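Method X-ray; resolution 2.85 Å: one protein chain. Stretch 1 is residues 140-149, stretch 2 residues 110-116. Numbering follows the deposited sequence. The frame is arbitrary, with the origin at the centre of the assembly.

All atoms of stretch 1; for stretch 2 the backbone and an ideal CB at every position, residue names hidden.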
ATOM      1  N   LEU A 140      -6.670 -14.949  11.157  1.00 36.66           N
ATOM      2  CA  LEU A 140      -5.767 -15.527  10.165  1.00 38.07           C
ATOM      3  C   LEU A 140      -6.447 -15.812   8.830  1.00 37.61           C
ATOM      4  O   LEU A 140      -5.817 -15.757   7.780  1.00 37.45           O
ATOM      5  CB  LEU A 140      -5.137 -16.819  10.702  1.00 38.92           C
ATOM      6  CG  LEU A 140      -4.057 -16.619  11.766  1.00 39.10           C
ATOM      7  CD1 LEU A 140      -3.620 -17.948  12.332  1.00 39.83           C
ATOM      8  CD2 LEU A 140      -2.882 -15.897  11.141  1.00 41.14           C
ATOM      9  N   VAL A 141      -7.738 -16.105   8.869  1.00 38.46           N
ATOM     10  CA  VAL A 141      -8.459 -16.408   7.651  1.00 38.42           C
ATOM     11  C   VAL A 141      -8.794 -15.143   6.893  1.00 38.24           C
ATOM     12  O   VAL A 141      -8.710 -15.102   5.667  1.00 40.74           O
ATOM     13  CB  VAL A 141      -9.759 -17.156   7.953  1.00 39.13           C
ATOM     14  CG1 VAL A 141     -10.261 -17.829   6.686  1.00 40.00           C
ATOM     15  CG2 VAL A 141      -9.529 -18.176   9.070  1.00 41.40           C
ATOM     16  N   SER A 142      -9.177 -14.113   7.631  1.00 37.10           N
ATOM     17  CA  SER A 142      -9.548 -12.830   7.053  1.00 37.49           C
ATOM     18  C   SER A 142      -8.573 -12.405   5.968  1.00 37.34           C
ATOM     19  O   SER A 142      -8.973 -11.906   4.912  1.00 35.47           O
ATOM     20  CB  SER A 142      -9.558 -11.769   8.144  1.00 38.95           C
ATOM     21  OG  SER A 142     -10.155 -12.278   9.313  1.00 42.35           O
ATOM     22  N   VAL A 143      -7.290 -12.606   6.251  1.00 36.74           N
ATOM     23  CA  VAL A 143      -6.217 -12.246   5.340  1.00 34.31           C
ATOM     24  C   VAL A 143      -6.466 -12.785   3.945  1.00 33.35           C
ATOM     25  O   VAL A 143      -6.380 -12.055   2.969  1.00 34.23           O
ATOM     26  CB  VAL A 143      -4.872 -12.782   5.861  1.00 34.39           C
ATOM     27  CG1 VAL A 143      -3.747 -12.405   4.918  1.00 33.46           C
ATOM     28  CG2 VAL A 143      -4.612 -12.231   7.246  1.00 35.76           C
ATOM     29  N   ILE A 144      -6.781 -14.069   3.858  1.00 32.48           N
ATOM     30  CA  ILE A 144      -7.025 -14.703   2.574  1.00 33.40           C
ATOM     31  C   ILE A 144      -8.417 -14.391   2.033  1.00 33.91           C
ATOM     32  O   ILE A 144      -8.588 -14.094   0.848  1.00 31.99           O
ATOM     33  CB  ILE A 144      -6.868 -16.236   2.701  1.00 34.08           C
ATOM     34  CG1 ILE A 144      -5.408 -16.589   2.950  1.00 35.26           C
ATOM     35  CG2 ILE A 144      -7.340 -16.936   1.448  1.00 34.39           C
ATOM     36  CD1 ILE A 144      -5.225 -18.035   3.390  1.00 38.93           C
ATOM     37  N   LEU A 145      -9.403 -14.442   2.919  1.00 35.26           N
ATOM     38  CA  LEU A 145     -10.792 -14.222   2.546  1.00 35.96           C
ATOM     39  C   LEU A 145     -11.098 -12.914   1.809  1.00 36.28           C
ATOM     40  O   LEU A 145     -11.858 -12.920   0.840  1.00 38.09           O
ATOM     41  CB  LEU A 145     -11.677 -14.376   3.792  1.00 35.46           C
ATOM     42  CG  LEU A 145     -13.176 -14.668   3.596  1.00 34.80           C
ATOM     43  CD1 LEU A 145     -13.418 -15.852   2.667  1.00 28.47           C
ATOM     44  CD2 LEU A 145     -13.782 -14.939   4.961  1.00 32.34           C
ATOM     45  N   VAL A 146     -10.524 -11.796   2.244  1.00 35.90           N
ATOM     46  CA  VAL A 146     -10.788 -10.529   1.558  1.00 33.93           C
ATOM     47  C   VAL A 146     -10.386 -10.629   0.097  1.00 35.51           C
ATOM     48  O   VAL A 146     -10.897  -9.887  -0.740  1.00 37.71           O
ATOM     49  CB  VAL A 146     -10.017  -9.343   2.178  1.00 31.91           C
ATOM     50  CG1 VAL A 146     -10.619  -8.974   3.505  1.00 30.00           C
ATOM     51  CG2 VAL A 146      -8.552  -9.699   2.334  1.00 30.08           C
ATOM     52  N   ARG A 147      -9.460 -11.534  -0.207  1.00 34.83           N
ATOM     53  CA  ARG A 147      -9.007 -11.730  -1.578  1.00 35.62           C
ATOM     54  C   ARG A 147      -9.859 -12.767  -2.318  1.00 37.00           C
ATOM     55  O   ARG A 147      -9.883 -12.805  -3.550  1.00 38.15           O
ATOM     56  CB  ARG A 147      -7.546 -12.190  -1.601  1.00 35.45           C
ATOM     57  CG  ARG A 147      -6.553 -11.164  -1.138  1.00 34.66           C
ATOM     58  CD  ARG A 147      -5.133 -11.645  -1.326  1.00 34.12           C
ATOM     59  NE  ARG A 147      -4.184 -10.609  -0.931  1.00 38.56           N
ATOM     60  CZ  ARG A 147      -2.881 -10.617  -1.211  1.00 40.03           C
ATOM     61  NH1 ARG A 147      -2.345 -11.618  -1.903  1.00 37.66           N
ATOM     62  NH2 ARG A 147      -2.114  -9.611  -0.804  1.00 39.97           N
ATOM     63  N   ALA A 148     -10.568 -13.599  -1.566  1.00 36.05           N
ATOM     64  CA  ALA A 148     -11.373 -14.646  -2.175  1.00 36.42           C
ATOM     65  C   ALA A 148     -12.810 -14.270  -2.482  1.00 35.38           C
ATOM     66  O   ALA A 148     -13.381 -14.745  -3.461  1.00 34.73           O
ATOM     67  CB  ALA A 148     -11.357 -15.878  -1.289  1.00 38.47           C
ATOM     68  N   VAL A 149     -13.400 -13.427  -1.648  1.00 34.21           N
ATOM     69  CA  VAL A 149     -14.790 -13.055  -1.849  1.00 34.70           C
ATOM     70  C   VAL A 149     -15.036 -11.562  -1.660  1.00 35.31           C
ATOM     71  O   VAL A 149     -14.177 -10.846  -1.152  1.00 36.39           O
ATOM     72  CB  VAL A 149     -15.701 -13.852  -0.872  1.00 34.80           C
ATOM     73  CG1 VAL A 149     -15.334 -15.325  -0.909  1.00 33.06           C
ATOM     74  CG2 VAL A 149     -15.571 -13.306   0.555  1.00 32.56           C
ATOM     75  N   UNK A 110     -11.536 -24.733   7.932  1.00 34.34           N
ATOM     76  CA  UNK A 110     -12.142 -23.940   6.868  1.00 35.22           C
ATOM     77  C   UNK A 110     -11.106 -22.989   6.272  1.00 35.57           C
ATOM     78  O   UNK A 110     -11.062 -22.774   5.057  1.00 35.65           O
ATOM     79  CB  UNK A 110     -13.348 -23.159   7.395  1.00 35.22           C
ATOM     80  N   UNK A 111     -10.280 -22.412   7.136  1.00 34.79           N
ATOM     81  CA  UNK A 111      -9.242 -21.525   6.658  1.00 35.70           C
ATOM     82  C   UNK A 111      -8.180 -22.356   5.961  1.00 35.82           C
ATOM     83  O   UNK A 111      -7.696 -21.999   4.893  1.00 35.27           O
ATOM     84  CB  UNK A 111      -8.641 -20.706   7.803  1.00 35.70           C
ATOM     85  N   UNK A 112      -7.826 -23.486   6.559  1.00 36.52           N
ATOM     86  CA  UNK A 112      -6.816 -24.353   5.980  1.00 36.92           C
ATOM     87  C   UNK A 112      -7.218 -24.698   4.559  1.00 37.40           C
ATOM     88  O   UNK A 112      -6.389 -24.732   3.644  1.00 37.43           O
ATOM     89  CB  UNK A 112      -6.628 -25.619   6.818  1.00 36.92           C
ATOM     90  N   UNK A 113      -8.504 -24.949   4.373  1.00 37.00           N
ATOM     91  CA  UNK A 113      -8.995 -25.295   3.057  1.00 37.27           C
ATOM     92  C   UNK A 113      -8.895 -24.094   2.140  1.00 37.45           C
ATOM     93  O   UNK A 113      -8.476 -24.218   0.989  1.00 38.99           O
ATOM     94  CB  UNK A 113     -10.437 -25.803   3.129  1.00 37.27           C
ATOM     95  N   UNK A 114      -9.269 -22.926   2.656  1.00 36.75           N
ATOM     96  CA  UNK A 114      -9.235 -21.701   1.859  1.00 35.88           C
ATOM     97  C   UNK A 114      -7.817 -21.319   1.454  1.00 35.77           C
ATOM     98  O   UNK A 114      -7.605 -20.698   0.418  1.00 36.59           O
ATOM     99  CB  UNK A 114      -9.877 -20.550   2.637  1.00 35.88           C
ATOM    100  N   UNK A 115      -6.845 -21.696   2.272  1.00 35.57           N
ATOM    101  CA  UNK A 115      -5.462 -21.373   1.988  1.00 36.52           C
ATOM    102  C   UNK A 115      -4.901 -22.134   0.793  1.00 37.85           C
ATOM    103  O   UNK A 115      -3.800 -21.849   0.341  1.00 40.57           O
ATOM    104  CB  UNK A 115      -4.606 -21.656   3.224  1.00 36.52           C
ATOM    105  N   UNK A 116      -5.641 -23.103   0.277  1.00 39.01           N
ATOM    106  CA  UNK A 116      -5.157 -23.855  -0.874  1.00 41.72           C
ATOM    107  C   UNK A 116      -5.420 -23.098  -2.164  1.00 42.67           C
ATOM    108  O   UNK A 116      -6.325 -22.272  -2.232  1.00 44.25           O
ATOM    109  CB  UNK A 116      -5.815 -25.235  -0.929  1.00 41.72           C
TER

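Stretch 1 offers stretch 2 an apolar helical surface made by Val141, Ile144, Leu145 and Ala148. The two helix axes approach to 9.6 Å at an angle of 43°, and no hydrogen bond crosses between them, so fit must come from shape.

Position 110 has helical backbone angles and a CA-to-CB bond that points sideways; nothing of stretch 1 lies within 5.5 Å of its ideal CB. Many helix-compatible residues would be acceptable. The deposited residue is Ala110, whose backbone O accepts a hydrogen bond from the N of residue 114.

Position 111 is far more restricted. Its CA lies 5.3 Å from the CA of Val141, and its CA-to-CB direction points toward stretch 1. The ideal CB would sit 3.0 Å from Val141 CG2, which is a clash, so even a methyl group is too much with the neighbouring helix placed as it is. The backbone angles, -72/-43, are ordinary for a helix and would not themselves demand glycine; the lack of room does. The residue is Gly111, and its bare CA packs 3.8 Å from Val141 CG1.

Position 112 points away from stretch 1, which therefore leaves the choice open. It is Leu112. Position 113 is likewise out of reach, with no neighbour from stretch 1 near its ideal CB; it is Ala113.

Position 114 points toward stretch 1, and its ideal CB is 4.6 Å from Ile144 CG2 and 4.9 Å from Val141 CG1. That leaves space for a side chain to extend into the hollow between Val141, Ile144, Leu145 and Ala148. All the side chains around it are hydrocarbon, with no partner for a charge, so leucine, isoleucine or methionine are reasonable candidates. The residue is Leu114, set as a knob in this hole with chi1 t and chi2 p. Its CD2 lies 3.6 Å from Ile144 CG2, 3.7 Å from Leu145 CD1 and 4.0 Å from Val141 CG1, while its CD1 is 4.3 Å from Ala148 CB. No other residue of stretch 2 has as much surface covered by stretch 1.

Position 115 points sideways, but its ideal CB already lies 3.7 Å from Ile144 CD1. A small residue such as alanine or serine would suit, with the apolar methyl favouring alanine. Ala115 places CB 3.6 Å from Ile144 CD1, completing the contact without extending further.

Position 116 points away, and its backbone angles, -82/155, have left the helical region. Stretch 1 sets no requirement; the residue is Cys116.

Stretch 2 110-116: AGLALAC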
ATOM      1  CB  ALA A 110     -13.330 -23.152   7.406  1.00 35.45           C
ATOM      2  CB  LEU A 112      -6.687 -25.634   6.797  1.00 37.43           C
ATOM      3  CG  LEU A 112      -5.397 -26.462   6.676  1.00 38.22           C
ATOM      4  CD1 LEU A 112      -5.776 -27.906   6.326  1.00 37.08           C
ATOM      5  CD2 LEU A 112      -4.445 -25.865   5.647  1.00 32.22           C
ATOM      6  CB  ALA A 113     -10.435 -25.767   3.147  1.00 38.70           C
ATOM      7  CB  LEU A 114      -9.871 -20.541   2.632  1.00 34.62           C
ATOM      8  CG  LEU A 114     -10.179 -19.300   1.784  1.00 34.97           C
ATOM      9  CD1 LEU A 114     -11.348 -19.587   0.848  1.00 33.17           C
ATOM     10  CD2 LEU A 114     -10.508 -18.131   2.685  1.00 34.71           C
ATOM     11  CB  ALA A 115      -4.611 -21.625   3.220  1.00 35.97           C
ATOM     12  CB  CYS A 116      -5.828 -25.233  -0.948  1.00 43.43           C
ATOM     13  SG  CYS A 116      -5.095 -26.508   0.123  1.00 42.27           S
TER
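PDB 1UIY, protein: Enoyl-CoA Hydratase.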